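Local coordinates for T cell receptor mu chain (Monodelphis domestica, PDB 7L15), which probably recognises antigen as the mu subunit of the marsupial gamma mu T cell receptor, pairing with a gamma chain, at residues S100-C105 with G123-V128. Residues are numbered along the deposited sequence; the frame is centred on the assembly and turned at random.
Sequences SGQYHC and GTRVIV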
ATOM      1  N   SER A 100      -1.973   8.319   6.239  1.00 42.47           N
ATOM      2  CA  SER A 100      -2.717   8.474   4.992  1.00 45.64           C
ATOM      3  C   SER A 100      -3.456   7.191   4.619  1.00 45.04           C
ATOM      4  O   SER A 100      -2.983   6.083   4.853  1.00 45.98           O
ATOM      5  CB  SER A 100      -1.777   8.851   3.839  1.00 45.07           C
ATOM      6  OG  SER A 100      -1.177  10.116   4.058  1.00 39.96           O
ATOM      7  N   GLY A 101      -4.617   7.349   4.016  1.00 35.12           N
ATOM      8  CA  GLY A 101      -5.361   6.207   3.544  1.00 33.52           C
ATOM      9  C   GLY A 101      -6.853   6.489   3.581  1.00 40.46           C
ATOM     10  O   GLY A 101      -7.287   7.634   3.673  1.00 43.07           O
ATOM     11  N   GLN A 102      -7.621   5.413   3.484  1.00 38.64           N
ATOM     12  CA  GLN A 102      -9.071   5.488   3.458  1.00 41.09           C
ATOM     13  C   GLN A 102      -9.604   5.059   4.821  1.00 38.36           C
ATOM     14  O   GLN A 102      -9.453   3.897   5.213  1.00 40.82           O
ATOM     15  CB  GLN A 102      -9.634   4.595   2.357  1.00 35.81           C
ATOM     16  CG  GLN A 102     -11.121   4.780   2.142  1.00 47.23           C
ATOM     17  CD  GLN A 102     -11.427   5.928   1.195  1.00 55.08           C
ATOM     18  OE1 GLN A 102     -10.512   6.593   0.688  1.00 47.70           O
ATOM     19  NE2 GLN A 102     -12.717   6.153   0.931  1.00 51.82           N
ATOM     20  N   TYR A 103     -10.248   5.982   5.523  1.00 36.74           N
ATOM     21  CA  TYR A 103     -10.791   5.709   6.850  1.00 42.38           C
ATOM     22  C   TYR A 103     -12.243   5.242   6.746  1.00 42.12           C
ATOM     23  O   TYR A 103     -13.096   5.957   6.215  1.00 43.84           O
ATOM     24  CB  TYR A 103     -10.674   6.958   7.723  1.00 38.35           C
ATOM     25  CG  TYR A 103      -9.262   7.193   8.199  1.00 37.34           C
ATOM     26  CD1 TYR A 103      -8.315   7.754   7.357  1.00 36.04           C
ATOM     27  CD2 TYR A 103      -8.864   6.814   9.487  1.00 39.60           C
ATOM     28  CE1 TYR A 103      -7.017   7.948   7.777  1.00 40.24           C
ATOM     29  CE2 TYR A 103      -7.559   7.001   9.919  1.00 32.84           C
ATOM     30  CZ  TYR A 103      -6.642   7.565   9.057  1.00 32.59           C
ATOM     31  OH  TYR A 103      -5.341   7.760   9.457  1.00 40.42           O
ATOM     32  N   HIS A 104     -12.521   4.059   7.277  1.00 34.81           N
ATOM     33  CA  HIS A 104     -13.840   3.450   7.231  1.00 35.27           C
ATOM     34  C   HIS A 104     -14.422   3.353   8.632  1.00 42.34           C
ATOM     35  O   HIS A 104     -13.738   2.940   9.569  1.00 43.54           O
ATOM     36  CB  HIS A 104     -13.784   2.054   6.606  1.00 35.58           C
ATOM     37  CG  HIS A 104     -13.451   2.060   5.151  1.00 36.20           C
ATOM     38  ND1 HIS A 104     -14.415   2.006   4.169  1.00 35.99           N
ATOM     39  CD2 HIS A 104     -12.261   2.142   4.507  1.00 35.38           C
ATOM     40  CE1 HIS A 104     -13.832   2.023   2.984  1.00 43.35           C
ATOM     41  NE2 HIS A 104     -12.527   2.104   3.160  1.00 37.35           N
ATOM     42  N   CYS A 105     -15.671   3.774   8.761  1.00 43.77           N
ATOM     43  CA  CYS A 105     -16.523   3.406   9.876  1.00 43.83           C
ATOM     44  C   CYS A 105     -17.017   1.968   9.690  1.00 42.94           C
ATOM     45  O   CYS A 105     -17.337   1.549   8.573  1.00 44.43           O
ATOM     46  CB  CYS A 105     -17.688   4.391   9.904  1.00 47.35           C
ATOM     47  SG  CYS A 105     -18.898   4.396  11.224  1.00 63.59           S
ATOM     48  N   GLY A 123     -16.224   5.046   3.363  1.00 39.00           N
ATOM     49  CA  GLY A 123     -14.990   5.580   3.879  1.00 37.92           C
ATOM     50  C   GLY A 123     -14.762   6.987   3.379  1.00 39.15           C
ATOM     51  O   GLY A 123     -15.525   7.539   2.582  1.00 37.08           O
ATOM     52  N   THR A 124     -13.685   7.584   3.879  1.00 39.99           N
ATOM     53  CA  THR A 124     -13.319   8.930   3.475  1.00 39.66           C
ATOM     54  C   THR A 124     -11.805   8.978   3.381  1.00 33.54           C
ATOM     55  O   THR A 124     -11.106   8.353   4.183  1.00 35.87           O
ATOM     56  CB  THR A 124     -13.884   9.989   4.447  1.00 39.80           C
ATOM     57  OG1 THR A 124     -13.553  11.297   3.972  1.00 39.20           O
ATOM     58  CG2 THR A 124     -13.324   9.808   5.866  1.00 45.83           C
ATOM     59  N   ARG A 125     -11.305   9.696   2.386  1.00 40.64           N
ATOM     60  CA  ARG A 125      -9.894   9.658   2.042  1.00 33.72           C
ATOM     61  C   ARG A 125      -9.105  10.706   2.809  1.00 34.59           C
ATOM     62  O   ARG A 125      -9.439  11.891   2.776  1.00 36.12           O
ATOM     63  CB  ARG A 125      -9.689   9.898   0.552  1.00 38.75           C
ATOM     64  CG  ARG A 125      -8.257   9.604   0.156  1.00 43.45           C
ATOM     65  CD  ARG A 125      -7.876  10.081  -1.222  1.00 56.77           C
ATOM     66  NE  ARG A 125      -6.495   9.683  -1.482  1.00 78.17           N
ATOM     67  CZ  ARG A 125      -5.817   9.985  -2.581  1.00 89.43           C
ATOM     68  NH1 ARG A 125      -6.405  10.695  -3.537  1.00 88.60           N
ATOM     69  NH2 ARG A 125      -4.555   9.574  -2.722  1.00 87.73           N
ATOM     70  N   VAL A 126      -8.023  10.289   3.447  1.00 36.53           N
ATOM     71  CA  VAL A 126      -7.155  11.223   4.152  1.00 37.55           C
ATOM     72  C   VAL A 126      -5.781  11.197   3.514  1.00 37.19           C
ATOM     73  O   VAL A 126      -5.178  10.126   3.356  1.00 40.33           O
ATOM     74  CB  VAL A 126      -7.072  10.899   5.650  1.00 33.65           C
ATOM     75  CG1 VAL A 126      -5.944  11.691   6.303  1.00 29.15           C
ATOM     76  CG2 VAL A 126      -8.422  11.164   6.298  1.00 36.15           C
ATOM     77  N   ILE A 127      -5.287  12.378   3.162  1.00 35.93           N
ATOM     78  CA  ILE A 127      -3.938  12.558   2.629  1.00 36.19           C
ATOM     79  C   ILE A 127      -3.167  13.425   3.614  1.00 45.19           C
ATOM     80  O   ILE A 127      -3.552  14.570   3.873  1.00 42.48           O
ATOM     81  CB  ILE A 127      -3.948  13.209   1.237  1.00 37.08           C
ATOM     82  CG1 ILE A 127      -4.664  12.318   0.223  1.00 44.86           C
ATOM     83  CG2 ILE A 127      -2.526  13.467   0.752  1.00 37.54           C
ATOM     84  CD1 ILE A 127      -5.089  13.084  -1.013  1.00 48.56           C
ATOM     85  N   VAL A 128      -2.087  12.890   4.164  1.00 45.10           N
ATOM     86  CA  VAL A 128      -1.226  13.657   5.048  1.00 39.60           C
ATOM     87  C   VAL A 128      -0.020  14.099   4.237  1.00 47.48           C
ATOM     88  O   VAL A 128       0.593  13.299   3.518  1.00 43.97           O
ATOM     89  CB  VAL A 128      -0.806  12.838   6.279  1.00 40.33           C
ATOM     90  CG1 VAL A 128       0.038  13.710   7.240  1.00 38.17           C
ATOM     91  CG2 VAL A 128      -2.055  12.313   7.019  1.00 39.22           C
TER
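Y103 and V126 meet on the inward face of an antiparallel strand pair, CD1 of the tyrosine ring lying 3.6 Å from CG2 of the valine. With CG anti to its own carbonyl carbon (chi1 -75°), the ring leans along its strand past V126, and its OH is hydrogen-bonded to the backbone O of D99. On the opposite face Q102 bends at chi2 (85°) and lays its amide across the neighbouring strand, OE1 standing 3.4 Å from CB of R125 while NE2 passes over G123 to bond to the O of L122. H104 receives G123 CA over one face of its imidazole, a CH-pi contact 3.9 Å from the ring centroid, and a hydrogen bond from ND1 to G121 O helps fix the ring's rotation.

These strands, 101-109 and 124-129, are the F strand and the later part of the G strand of an immunoglobulin V domain; the Y103 OH bond to D99 O is its tyrosine corner, and C105 closes the intersheet disulfide with C36. Backbone bonds join G101 to V126 and Y103 to T124 in both directions; V126 N to G101 O, at 2.8 Å, is nearly straight (172°). Beyond the last bridge a side chain continues the ladder: OG of S100 accepts V128 N at 2.9 Å. Having no side chain, G123 can lay its CA against the H104 imidazole and 3.0 Å from Y103 O.

Further out, L32, L34, L90 and I92 of the facing sheet pack against Y103, whereas H104 sets its ring edge-to-face with W53 and packs on P46 of the T cell receptor gamma chain.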